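Local coordinates for fat acid-binding protein (PDB 3NYI), which probably serves as a lipid-binding protein of the DegV family and holds one molecule of stearic acid in this structure, at residues A[124-129]-A[160-165]; A[131-136]-A[288-293]; A[219-224]-A[254-259]; A[235-240]-A[266-271]. All blocks are in the same frame, centred on the assembly; numbering follows the deposited sequence.

How the interactions relate
Interactions 1, 2 and 4 are buried and centre on one mixed sheet. Interaction 3 is only partly buried and lies farther out. Interactions 1 and 2 both use helix 128-143, which meets the neighbouring strands 163-167 and 285-291. Strand 285-291 is in turn paired with strand 236-242 of interaction 4. Interaction 3 joins two helices on the other face of the sheet and touches interaction 4 through V256 and V240. The chemistry follows the place. Interaction 1 meets the end of the stearic acid tail mainly with methyl groups, interaction 2 is apolar helix-on-sheet packing, interaction 3 mixes a leucine with a threonine, and interaction 4 is built on hydrogen bonds.

Interaction 1: A[124-129]-A[160-165]. With STE (stearic acid), chain C.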
loop_
_atom_site.group_PDB
_atom_site.type_symbol
_atom_site.label_atom_id
_atom_site.label_comp_id
_atom_site.label_asym_id
_atom_site.label_seq_id
_atom_site.Cartn_x
_atom_site.Cartn_y
_atom_site.Cartn_z
ATOM N N SER A 124 5.018 5.982 -5.844
ATOM C CA SER A 124 3.806 6.448 -5.167
ATOM C C SER A 124 4.076 7.129 -3.821
ATOM O O SER A 124 3.265 7.938 -3.368
ATOM C CB SER A 124 2.827 5.287 -4.947
ATOM O OG SER A 124 3.205 4.486 -3.838
ATOM N N LYS A 125 5.207 6.787 -3.202
ATOM C CA LYS A 125 5.552 7.170 -1.832
ATOM C C LYS A 125 4.582 6.579 -0.812
ATOM O O LYS A 125 4.557 7.001 0.343
ATOM C CB LYS A 125 5.625 8.711 -1.661
ATOM C CG LYS A 125 6.530 9.382 -2.688
ATOM C CD LYS A 125 6.753 10.866 -2.396
ATOM C CE LYS A 125 7.590 11.061 -1.138
ATOM N NZ LYS A 125 7.938 12.504 -0.904
ATOM N N GLN A 126 3.794 5.599 -1.238
ATOM C CA GLN A 126 2.820 4.959 -0.358
ATOM C C GLN A 126 3.040 3.442 -0.280
ATOM O O GLN A 126 4.042 2.900 -0.777
ATOM C CB GLN A 126 1.406 5.198 -0.903
ATOM C CG GLN A 126 1.149 6.610 -1.427
ATOM C CD GLN A 126 1.380 7.710 -0.378
ATOM O OE1 GLN A 126 1.143 7.517 0.811
ATOM N NE2 GLN A 126 1.842 8.879 -0.838
ATOM N N ASN A 127 2.078 2.767 0.335
ATOM C CA ASN A 127 2.061 1.305 0.397
ATOM C C ASN A 127 0.631 0.915 0.704
ATOM O O ASN A 127 -0.152 1.740 1.221
ATOM C CB ASN A 127 2.988 0.814 1.516
ATOM C CG ASN A 127 3.072 -0.696 1.603
ATOM O OD1 ASN A 127 2.764 -1.414 0.642
ATOM N ND2 ASN A 127 3.475 -1.196 2.780
ATOM N N THR A 128 0.282 -0.325 0.380
ATOM C CA THR A 128 -1.028 -0.882 0.716
ATOM C C THR A 128 -2.156 0.173 0.603
ATOM O O THR A 128 -2.328 0.763 -0.478
ATOM C CB THR A 128 -1.002 -1.691 2.080
ATOM O OG1 THR A 128 -2.297 -2.242 2.366
ATOM C CG2 THR A 128 -0.488 -0.841 3.278
ATOM N N VAL A 129 -2.917 0.400 1.675
ATOM C CA VAL A 129 -4.116 1.256 1.583
ATOM C C VAL A 129 -3.877 2.633 0.901
ATOM O O VAL A 129 -4.710 3.073 0.112
ATOM C CB VAL A 129 -4.861 1.402 2.953
ATOM C CG1 VAL A 129 -4.005 2.172 3.968
ATOM C CG2 VAL A 129 -6.265 2.068 2.780
ATOM N N ALA A 160 1.541 13.967 -0.767
ATOM C CA ALA A 160 1.876 14.625 0.501
ATOM C C ALA A 160 0.751 14.510 1.548
ATOM O O ALA A 160 1.009 14.507 2.758
ATOM C CB ALA A 160 2.232 16.088 0.261
ATOM N N SER A 161 -0.491 14.406 1.080
ATOM C CA SER A 161 -1.648 14.401 1.973
ATOM C C SER A 161 -1.936 13.009 2.508
ATOM O O SER A 161 -2.628 12.865 3.518
ATOM C CB SER A 161 -2.901 14.922 1.257
ATOM O OG SER A 161 -3.461 13.904 0.425
ATOM N N ALA A 162 -1.415 11.974 1.838
ATOM C CA ALA A 162 -1.727 10.611 2.229
ATOM C C ALA A 162 -1.159 10.250 3.595
ATOM O O ALA A 162 -0.031 10.632 3.931
ATOM C CB ALA A 162 -1.203 9.585 1.138
ATOM N N ARG A 163 -1.922 9.491 4.381
ATOM C CA ARG A 163 -1.422 8.970 5.660
ATOM C C ARG A 163 -1.929 7.556 5.888
ATOM O O ARG A 163 -3.074 7.251 5.559
ATOM C CB ARG A 163 -1.933 9.795 6.847
ATOM C CG ARG A 163 -1.463 11.242 6.933
ATOM C CD ARG A 163 0.042 11.306 7.207
ATOM N NE ARG A 163 0.455 12.687 7.444
ATOM C CZ ARG A 163 0.741 13.554 6.488
ATOM N NH1 ARG A 163 0.675 13.181 5.212
ATOM N NH2 ARG A 163 1.096 14.795 6.807
ATOM N N ILE A 164 -1.107 6.711 6.505
ATOM C CA ILE A 164 -1.633 5.495 7.104
ATOM C C ILE A 164 -1.456 5.604 8.600
ATOM O O ILE A 164 -0.388 5.992 9.073
ATOM C CB ILE A 164 -0.887 4.194 6.655
ATOM C CG1 ILE A 164 -0.766 4.110 5.139
ATOM C CG2 ILE A 164 -1.638 2.970 7.201
ATOM C CD1 ILE A 164 -0.013 2.838 4.642
ATOM N N PHE A 165 -2.494 5.241 9.341
ATOM C CA PHE A 165 -2.429 5.172 10.790
ATOM C C PHE A 165 -2.734 3.738 11.178
ATOM O O PHE A 165 -3.792 3.221 10.843
ATOM C CB PHE A 165 -3.484 6.109 11.398
ATOM C CG PHE A 165 -3.326 7.537 10.978
ATOM C CD1 PHE A 165 -2.335 8.323 11.544
ATOM C CD2 PHE A 165 -4.146 8.090 9.995
ATOM C CE1 PHE A 165 -2.164 9.658 11.150
ATOM C CE2 PHE A 165 -3.984 9.414 9.600
ATOM C CZ PHE A 165 -2.985 10.198 10.181
HETATM C C1 STE C . 10.752 -5.943 -1.415
HETATM O O1 STE C . 11.299 -5.238 -2.206
HETATM O O2 STE C . 11.313 -6.919 -1.013
HETATM C C2 STE C . 9.437 -5.470 -0.752
HETATM C C3 STE C . 9.719 -4.862 0.645
HETATM C C4 STE C . 8.385 -4.497 1.343
HETATM C C5 STE C . 8.634 -3.666 2.623
HETATM C C6 STE C . 7.290 -3.367 3.325
HETATM C C7 STE C . 7.513 -2.623 4.666
HETATM C C8 STE C . 6.129 -2.217 5.235
HETATM C C9 STE C . 6.273 -1.488 6.591
HETATM C C10 STE C . 4.855 -1.190 7.151
HETATM C C11 STE C . 4.274 0.005 6.392
HETATM C C12 STE C . 2.849 -0.199 5.826
HETATM C C13 STE C . 2.004 -1.258 6.553
HETATM C C14 STE C . 0.606 -0.623 6.785
HETATM C C15 STE C . -0.444 -1.701 7.140
HETATM C C16 STE C . -1.697 -0.997 7.718
HETATM C C17 STE C . -2.644 -0.589 6.569
HETATM C C18 STE C . -3.979 -0.041 7.123
#
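V129 and I164 pack together at the tail end of the stearic acid pocket, where the start of helix 128-143 meets strand 163-167. V129 CG1 lies 4.0 Å from I164 CG1, and the two side chains slide past each other in opposite directions. I164 has CG1 beside its backbone N (chi1 -50°), which brings that carbon to V129. Beyond it, CD1 reaches 3.6 Å from N127 O and also touches CG2 of T128. The CG2 branch of I164 serves the ligand and sits 3.8 Å from C17 of stearic acid. V129 CG1 is 3.9 Å from C18, the last carbon of the tail. T128 CG2 adds a contact of 3.7 Å to C14. N127 meets the chain farther up, with ND2 3.3 Å from C12.

Away from the ligand, the Q126 chain is bent at chi2, and OE1 lies 3.1 Å from A162 CB. Its NE2 bonds to S124 O and to M159 O. S124 OG accepts from Q126 N at 2.9 Å, an ST turn that shapes the loop before the helix.

The polar ends near the tail have protein partners: N127 ND2 bonds to S276 and T128 OG1 to D14. The tail end is met here by the methyl groups of T128, V129 and I164, which suits an alkyl chain and is consistent with lipid binding.

Interaction 2: A[131-136]-A[288-293]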
loop_
_atom_site.group_PDB
_atom_site.type_symbol
_atom_site.label_atom_id
_atom_site.label_comp_id
_atom_site.label_asym_id
_atom_site.label_seq_id
_atom_site.Cartn_x
_atom_site.Cartn_y
_atom_site.Cartn_z
ATOM N N GLN A 131 -1.401 3.428 -1.172
ATOM C CA GLN A 131 -1.076 3.221 -2.554
ATOM C C GLN A 131 -2.371 2.974 -3.317
ATOM O O GLN A 131 -2.549 3.500 -4.411
ATOM C CB GLN A 131 -0.113 2.028 -2.724
ATOM C CG GLN A 131 0.498 1.932 -4.119
ATOM C CD GLN A 131 1.551 0.830 -4.155
ATOM O OE1 GLN A 131 2.091 0.454 -3.110
ATOM N NE2 GLN A 131 1.836 0.301 -5.342
ATOM N N ALA A 132 -3.281 2.183 -2.743
ATOM C CA ALA A 132 -4.601 1.984 -3.361
ATOM C C ALA A 132 -5.396 3.310 -3.483
ATOM O O ALA A 132 -6.003 3.600 -4.530
ATOM C CB ALA A 132 -5.398 0.952 -2.571
ATOM N N LEU A 133 -5.374 4.113 -2.424
ATOM C CA LEU A 133 -6.053 5.430 -2.454
ATOM C C LEU A 133 -5.490 6.351 -3.535
ATOM O O LEU A 133 -6.243 7.055 -4.213
ATOM C CB LEU A 133 -5.953 6.121 -1.089
ATOM C CG LEU A 133 -6.861 5.504 -0.022
ATOM C CD1 LEU A 133 -6.507 6.026 1.366
ATOM C CD2 LEU A 133 -8.344 5.785 -0.364
ATOM N N LEU A 134 -4.163 6.359 -3.692
ATOM C CA LEU A 134 -3.554 7.206 -4.710
ATOM C C LEU A 134 -3.925 6.734 -6.112
ATOM O O LEU A 134 -4.290 7.532 -6.966
ATOM C CB LEU A 134 -2.028 7.256 -4.562
ATOM C CG LEU A 134 -1.328 8.168 -5.575
ATOM C CD1 LEU A 134 -1.628 9.648 -5.270
ATOM C CD2 LEU A 134 0.186 7.920 -5.582
ATOM N N ILE A 135 -3.811 5.432 -6.360
ATOM C CA ILE A 135 -4.196 4.912 -7.651
ATOM C C ILE A 135 -5.648 5.266 -7.949
ATOM O O ILE A 135 -5.988 5.708 -9.043
ATOM C CB ILE A 135 -4.003 3.394 -7.711
ATOM C CG1 ILE A 135 -2.506 3.081 -7.738
ATOM C CG2 ILE A 135 -4.665 2.849 -8.944
ATOM C CD1 ILE A 135 -2.167 1.598 -7.378
ATOM N N ASP A 136 -6.497 5.085 -6.954
ATOM C CA ASP A 136 -7.912 5.409 -7.112
ATOM C C ASP A 136 -8.168 6.897 -7.401
ATOM O O ASP A 136 -9.041 7.232 -8.196
ATOM C CB ASP A 136 -8.718 4.930 -5.899
ATOM C CG ASP A 136 -10.213 5.136 -6.082
ATOM O OD1 ASP A 136 -10.779 4.578 -7.052
ATOM O OD2 ASP A 136 -10.799 5.885 -5.274
ATOM N N GLY A 288 -6.211 4.355 6.105
ATOM C CA GLY A 288 -5.490 5.276 5.250
ATOM C C GLY A 288 -6.406 6.406 4.826
ATOM O O GLY A 288 -7.633 6.243 4.741
ATOM N N VAL A 289 -5.821 7.570 4.581
ATOM C CA VAL A 289 -6.610 8.707 4.128
ATOM C C VAL A 289 -5.845 9.397 3.021
ATOM O O VAL A 289 -4.619 9.289 2.937
ATOM C CB VAL A 289 -6.896 9.724 5.271
ATOM C CG1 VAL A 289 -7.435 8.995 6.486
ATOM C CG2 VAL A 289 -5.622 10.521 5.618
ATOM N N ILE A 290 -6.567 10.103 2.168
ATOM C CA ILE A 290 -5.931 10.909 1.137
ATOM C C ILE A 290 -6.874 12.028 0.759
ATOM O O ILE A 290 -8.092 11.886 0.904
ATOM C CB ILE A 290 -5.577 10.059 -0.122
ATOM C CG1 ILE A 290 -4.530 10.768 -0.994
ATOM C CG2 ILE A 290 -6.835 9.765 -0.927
ATOM C CD1 ILE A 290 -3.892 9.853 -2.104
ATOM N N ARG A 291 -6.324 13.138 0.270
ATOM C CA ARG A 291 -7.153 14.277 -0.123
ATOM C C ARG A 291 -7.945 13.917 -1.370
ATOM O O ARG A 291 -7.447 13.201 -2.233
ATOM C CB ARG A 291 -6.300 15.515 -0.433
ATOM C CG ARG A 291 -5.912 16.352 0.765
ATOM C CD ARG A 291 -7.110 17.085 1.321
ATOM N NE ARG A 291 -7.586 18.120 0.412
ATOM C CZ ARG A 291 -7.220 19.398 0.479
ATOM N NH1 ARG A 291 -6.355 19.805 1.401
ATOM N NH2 ARG A 291 -7.713 20.264 -0.390
ATOM N N LYS A 292 -9.176 14.414 -1.467
ATOM C CA LYS A 292 -9.923 14.298 -2.722
ATOM C C LYS A 292 -9.333 15.276 -3.726
ATOM O O LYS A 292 -9.241 16.472 -3.446
ATOM C CB LYS A 292 -11.405 14.620 -2.522
ATOM C CG LYS A 292 -12.090 13.845 -1.426
ATOM C CD LYS A 292 -13.336 14.639 -0.989
ATOM C CE LYS A 292 -14.281 13.815 -0.148
ATOM N NZ LYS A 292 -15.536 14.580 0.113
ATOM N N TYR A 293 -8.932 14.782 -4.896
ATOM C CA TYR A 293 -8.293 15.663 -5.880
ATOM C C TYR A 293 -9.115 16.927 -6.183
ATOM O O TYR A 293 -8.543 17.979 -6.446
ATOM C CB TYR A 293 -7.958 14.922 -7.180
ATOM C CG TYR A 293 -9.106 14.862 -8.161
ATOM C CD1 TYR A 293 -9.305 15.880 -9.089
ATOM C CD2 TYR A 293 -9.992 13.790 -8.157
ATOM C CE1 TYR A 293 -10.364 15.835 -9.985
ATOM C CE2 TYR A 293 -11.046 13.735 -9.053
ATOM C CZ TYR A 293 -11.229 14.762 -9.959
ATOM O OH TYR A 293 -12.275 14.703 -10.851
#
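L133 of helix 128-143 stands over I290 of strand 285-291, with the axes of the two short segments 8.2 Å apart and their N-to-C directions 28° from parallel. The CA atoms of L133 and I290 are 6.6 Å apart, the nearest such pair in the contact.

L133 makes two kinds of contact. Its CB rests on I290 CG2 at 3.8 Å. Its CD1 reaches farther along and lies over the face of the peptide group between G288 and V289, 3.5 Å from G288 C and 3.6 Å from V289 N. The fit at G288 is close, and a CB there would crowd L133 CD1.

I290 points its longer branch at the helix. CG1 is anti to the backbone N (chi1 -162°), and with chi2 extended as well CD1 ends 3.7 Å from L134 CA, against the helix backbone. L134 CD1 comes to 3.9 Å from I290 CD1, and the two side chains cross obliquely. The shorter branch, CG2, is the one left to L133.

The same residues also join other parts of the core. L133 touches I237, S239 and T268, while L134 touches L158 and M159 of helix 148-161.

Between the two segments the contact is van der Waals packing, of methyl groups on one another and on a peptide face. The strand backbone spends its polar groups on its neighbours, with G288 and I290 bonded to strand 236-242 and V289 bonded to R163. The helix therefore meets a sheet face of methyl groups and peptide, and is held to it by shape and by exclusion of water.

Interaction 3: A[219-224]-A[254-259]; sequences SVLQVA and KEVEST
L221 reaches from helix 213-231 to T259, E255 and V256 of helix 246-260, and it is the centre of the contact. Its CB is 4.2 Å from T259 CG2. CG lies beside the backbone N (chi1 -74°), and the two methyls beyond it part to different partners. CD1 goes to the outer side, 3.6 Å from T259 OG1 and 3.9 Å from E255 O. It also touches E255 CB. CD2 goes to V256 and packs on CG2 at 3.5 Å and on CA at 3.7 Å.

T259 OG1 is not idle beside this methyl. It donates to E255 O, 2.8 Å away, within its own helix. T259 N binds the same oxygen from the opposite face of the carbonyl plane. The threonine methyl CG2 meets Q222 NE2 at 3.8 Å, and these two side chains cross at about a right angle. An alanine in place of T259 would probably leave E255 O without its hydroxyl donor and open a gap beside L221 CD1 and Q222 NE2.

Q222 is exposed, whereas L221 and V256 are buried, so the contact runs from surface to interior. On the inner side, V220 and A224 pack on L287 and F165 of the sheet, while V256 packs on V240.

The segment axes are 10.6 Å apart and 38° from parallel. Two helices side by side on one sheet face, with strand 236-242 between them in the chain, are typical of a layered alpha/beta fold.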
loop_
_atom_site.group_PDB
_atom_site.type_symbol
_atom_site.label_atom_id
_atom_site.label_comp_id
_atom_site.label_asym_id
_atom_site.label_seq_id
_atom_site.Cartn_x
_atom_site.Cartn_y
_atom_site.Cartn_z
ATOM N N SER A 219 -6.058 4.257 20.001
ATOM C CA SER A 219 -5.024 5.271 19.814
ATOM C C SER A 219 -4.803 5.566 18.341
ATOM O O SER A 219 -4.599 6.725 17.975
ATOM C CB SER A 219 -3.703 4.847 20.452
ATOM O OG SER A 219 -3.854 4.704 21.848
ATOM N N VAL A 220 -4.812 4.521 17.506
ATOM C CA VAL A 220 -4.767 4.714 16.058
ATOM C C VAL A 220 -5.838 5.716 15.625
ATOM O O VAL A 220 -5.549 6.652 14.881
ATOM C CB VAL A 220 -4.934 3.390 15.275
ATOM C CG1 VAL A 220 -5.228 3.664 13.796
ATOM C CG2 VAL A 220 -3.676 2.531 15.402
ATOM N N LEU A 221 -7.069 5.515 16.095
ATOM C CA LEU A 221 -8.188 6.388 15.733
ATOM C C LEU A 221 -7.981 7.818 16.228
ATOM O O LEU A 221 -8.313 8.780 15.533
ATOM C CB LEU A 221 -9.513 5.848 16.275
ATOM C CG LEU A 221 -10.110 4.626 15.572
ATOM C CD1 LEU A 221 -11.292 4.084 16.356
ATOM C CD2 LEU A 221 -10.525 4.975 14.154
ATOM N N GLN A 222 -7.427 7.966 17.421
ATOM C CA GLN A 222 -7.220 9.310 17.950
ATOM C C GLN A 222 -6.148 10.059 17.163
ATOM O O GLN A 222 -6.283 11.255 16.904
ATOM C CB GLN A 222 -6.914 9.279 19.451
ATOM C CG GLN A 222 -8.143 8.982 20.282
ATOM C CD GLN A 222 -9.321 9.884 19.917
ATOM O OE1 GLN A 222 -9.224 11.114 19.973
ATOM N NE2 GLN A 222 -10.436 9.271 19.535
ATOM N N VAL A 223 -5.092 9.358 16.757
ATOM C CA VAL A 223 -4.072 9.988 15.934
ATOM C C VAL A 223 -4.633 10.390 14.555
ATOM O O VAL A 223 -4.314 11.461 14.018
ATOM C CB VAL A 223 -2.845 9.061 15.740
ATOM C CG1 VAL A 223 -1.914 9.666 14.731
ATOM C CG2 VAL A 223 -2.127 8.865 17.065
ATOM N N ALA A 224 -5.465 9.537 13.972
ATOM C CA ALA A 224 -6.037 9.870 12.669
ATOM C C ALA A 224 -6.978 11.070 12.825
ATOM O O ALA A 224 -7.013 11.952 11.976
ATOM C CB ALA A 224 -6.793 8.706 12.098
ATOM N N LYS A 254 -16.391 -0.119 11.703
ATOM C CA LYS A 254 -17.523 0.514 12.370
ATOM C C LYS A 254 -17.024 1.558 13.359
ATOM O O LYS A 254 -17.582 2.652 13.456
ATOM C CB LYS A 254 -18.399 -0.533 13.064
ATOM C CG LYS A 254 -19.184 -1.415 12.098
ATOM C CD LYS A 254 -20.026 -2.446 12.841
ATOM C CE LYS A 254 -20.940 -3.210 11.890
ATOM N NZ LYS A 254 -21.799 -4.207 12.601
ATOM N N GLU A 255 -15.962 1.215 14.085
ATOM C CA GLU A 255 -15.348 2.130 15.042
ATOM C C GLU A 255 -14.789 3.361 14.342
ATOM O O GLU A 255 -14.871 4.469 14.871
ATOM C CB GLU A 255 -14.219 1.445 15.813
ATOM C CG GLU A 255 -14.626 0.196 16.575
ATOM C CD GLU A 255 -13.422 -0.612 17.045
ATOM O OE1 GLU A 255 -12.347 -0.013 17.292
ATOM O OE2 GLU A 255 -13.552 -1.848 17.165
ATOM N N VAL A 256 -14.202 3.160 13.165
ATOM C CA VAL A 256 -13.665 4.278 12.390
ATOM C C VAL A 256 -14.779 5.245 11.996
ATOM O O VAL A 256 -14.663 6.457 12.195
ATOM C CB VAL A 256 -12.934 3.801 11.119
ATOM C CG1 VAL A 256 -12.585 4.979 10.211
ATOM C CG2 VAL A 256 -11.672 3.002 11.476
ATOM N N GLU A 257 -15.863 4.704 11.446
ATOM C CA GLU A 257 -16.944 5.544 10.958
ATOM C C GLU A 257 -17.561 6.326 12.108
ATOM O O GLU A 257 -17.850 7.515 11.978
ATOM C CB GLU A 257 -18.013 4.714 10.238
ATOM C CG GLU A 257 -17.556 4.165 8.888
ATOM C CD GLU A 257 -18.693 3.561 8.087
ATOM O OE1 GLU A 257 -19.755 3.274 8.683
ATOM O OE2 GLU A 257 -18.528 3.379 6.859
ATOM N N SER A 258 -17.745 5.638 13.230
ATOM C CA SER A 258 -18.329 6.212 14.428
ATOM C C SER A 258 -17.415 7.274 15.039
ATOM O O SER A 258 -17.849 8.385 15.348
ATOM C CB SER A 258 -18.590 5.097 15.446
ATOM O OG SER A 258 -18.912 5.622 16.719
ATOM N N THR A 259 -16.143 6.934 15.205
ATOM C CA THR A 259 -15.214 7.839 15.876
ATOM C C THR A 259 -14.902 9.081 15.043
ATOM O O THR A 259 -14.854 10.201 15.563
ATOM C CB THR A 259 -13.920 7.119 16.274
ATOM O OG1 THR A 259 -14.238 6.035 17.153
ATOM C CG2 THR A 259 -12.961 8.073 16.984
#

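Interaction 4: A[235-240]-A[266-271]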
loop_
_atom_site.group_PDB
_atom_site.type_symbol
_atom_site.label_atom_id
_atom_site.label_comp_id
_atom_site.label_asym_id
_atom_site.label_seq_id
_atom_site.Cartn_x
_atom_site.Cartn_y
_atom_site.Cartn_z
ATOM N N ASN A 235 -12.636 16.904 3.321
ATOM C CA ASN A 235 -11.872 16.920 2.086
ATOM C C ASN A 235 -11.053 15.656 1.842
ATOM O O ASN A 235 -10.274 15.618 0.901
ATOM C CB ASN A 235 -10.999 18.171 2.000
ATOM C CG ASN A 235 -11.832 19.453 1.842
ATOM O OD1 ASN A 235 -13.000 19.417 1.423
ATOM N ND2 ASN A 235 -11.232 20.583 2.171
ATOM N N PHE A 236 -11.253 14.639 2.676
ATOM C CA PHE A 236 -10.488 13.375 2.573
ATOM C C PHE A 236 -11.342 12.151 2.253
ATOM O O PHE A 236 -12.517 12.087 2.618
ATOM C CB PHE A 236 -9.727 13.100 3.879
ATOM C CG PHE A 236 -8.532 13.976 4.070
ATOM C CD1 PHE A 236 -7.262 13.503 3.803
ATOM C CD2 PHE A 236 -8.687 15.291 4.509
ATOM C CE1 PHE A 236 -6.145 14.327 3.962
ATOM C CE2 PHE A 236 -7.576 16.114 4.686
ATOM C CZ PHE A 236 -6.316 15.642 4.402
ATOM N N ILE A 237 -10.731 11.196 1.556
ATOM C CA ILE A 237 -11.251 9.840 1.398
ATOM C C ILE A 237 -10.651 8.974 2.502
ATOM O O ILE A 237 -9.480 9.104 2.813
ATOM C CB ILE A 237 -10.788 9.251 0.044
ATOM C CG1 ILE A 237 -11.389 10.054 -1.112
ATOM C CG2 ILE A 237 -11.148 7.763 -0.059
ATOM C CD1 ILE A 237 -12.919 10.064 -1.117
ATOM N N VAL A 238 -11.438 8.087 3.099
ATOM C CA VAL A 238 -10.927 7.250 4.179
ATOM C C VAL A 238 -11.234 5.769 3.901
ATOM O O VAL A 238 -12.364 5.423 3.543
ATOM C CB VAL A 238 -11.524 7.672 5.532
ATOM C CG1 VAL A 238 -10.925 6.867 6.658
ATOM C CG2 VAL A 238 -11.307 9.163 5.768
ATOM N N SER A 239 -10.220 4.910 4.012
ATOM C CA SER A 239 -10.418 3.460 3.849
ATOM C C SER A 239 -9.660 2.694 4.918
ATOM O O SER A 239 -8.727 3.229 5.528
ATOM C CB SER A 239 -9.975 2.972 2.467
ATOM O OG SER A 239 -10.785 3.524 1.441
ATOM N N VAL A 240 -10.051 1.438 5.130
ATOM C CA VAL A 240 -9.461 0.604 6.178
ATOM C C VAL A 240 -8.678 -0.577 5.586
ATOM O O VAL A 240 -9.042 -1.106 4.527
ATOM C CB VAL A 240 -10.554 0.075 7.162
ATOM C CG1 VAL A 240 -10.056 -1.121 7.945
ATOM C CG2 VAL A 240 -11.025 1.196 8.114
ATOM N N SER A 266 -15.511 2.260 0.374
ATOM C CA SER A 266 -15.311 0.822 0.489
ATOM C C SER A 266 -14.520 0.230 -0.666
ATOM O O SER A 266 -13.906 -0.829 -0.521
ATOM C CB SER A 266 -16.658 0.108 0.651
ATOM O OG SER A 266 -17.524 0.446 -0.411
ATOM N N GLU A 267 -14.530 0.903 -1.812
ATOM C CA GLU A 267 -13.800 0.393 -2.968
ATOM C C GLU A 267 -12.316 0.219 -2.663
ATOM O O GLU A 267 -11.666 -0.685 -3.197
ATOM C CB GLU A 267 -13.966 1.314 -4.181
ATOM C CG GLU A 267 -15.130 0.967 -5.086
ATOM C CD GLU A 267 -14.925 1.481 -6.508
ATOM O OE1 GLU A 267 -14.943 0.654 -7.444
ATOM O OE2 GLU A 267 -14.732 2.707 -6.687
ATOM N N THR A 268 -11.791 1.083 -1.798
ATOM C CA THR A 268 -10.358 1.079 -1.486
ATOM C C THR A 268 -10.013 0.553 -0.093
ATOM O O THR A 268 -8.880 0.691 0.361
ATOM C CB THR A 268 -9.712 2.460 -1.713
ATOM O OG1 THR A 268 -10.585 3.493 -1.223
ATOM C CG2 THR A 268 -9.468 2.679 -3.219
ATOM N N ASN A 269 -10.984 -0.047 0.587
ATOM C CA ASN A 269 -10.669 -0.866 1.748
ATOM C C ASN A 269 -9.798 -2.008 1.227
ATOM O O ASN A 269 -9.986 -2.453 0.105
ATOM C CB ASN A 269 -11.941 -1.461 2.368
ATOM C CG ASN A 269 -12.752 -0.436 3.140
ATOM O OD1 ASN A 269 -12.268 0.663 3.419
ATOM N ND2 ASN A 269 -13.990 -0.792 3.491
ATOM N N VAL A 270 -8.847 -2.476 2.018
ATOM C CA VAL A 270 -8.002 -3.574 1.544
ATOM C C VAL A 270 -7.815 -4.672 2.570
ATOM O O VAL A 270 -7.750 -4.418 3.774
ATOM C CB VAL A 270 -6.610 -3.078 1.111
ATOM C CG1 VAL A 270 -6.720 -2.161 -0.107
ATOM C CG2 VAL A 270 -5.882 -2.388 2.287
ATOM N N ALA A 271 -7.722 -5.903 2.081
ATOM C CA ALA A 271 -7.174 -6.980 2.877
ATOM C C ALA A 271 -5.667 -6.833 2.704
ATOM O O ALA A 271 -5.134 -7.062 1.614
ATOM C CB ALA A 271 -7.649 -8.331 2.348
#
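V240, S239 and N269 carry most of this contact, in which strand 236-242 meets the start of the short strand 270-271. V240 is gripped through its backbone N and O, both turned to the same neighbour. Its N donates to N269 OD1 at 2.9 Å, and the bond is nearly straight at 169°. The donor stands above the plane of the side-chain amide, 42° out of it. V240 O accepts from V270 N, also at 2.9 Å, and this donor lies in the carbonyl plane. N269 CA adds a CA-H...O contact of 3.2 Å to V240 O.

CG of N269 lies beside its backbone N (chi1 -75°). From there OD1 takes the bond that a backbone carbonyl would usually take in a sheet. A leucine in place of N269 would probably leave V240 N without this acceptor and weaken the pairing at the strand start.

S239 works on the neighbouring T268. The two hydroxyl oxygens, S239 OG and T268 OG1, are 2.7 Å apart and hydrogen-bonded. S239 OG also bonds to D265 O, just before the segment. S239 CB packs 3.3 Å from T268 O and 3.4 Å from N269 OD1.

The V240 side chain turns elsewhere, to F252 and M253 of helix 246-260. That helix links the two strands, which run parallel. Together they form a beta-alpha-beta unit, and strand 270-271 is the outermost strand at this end of the mixed sheet.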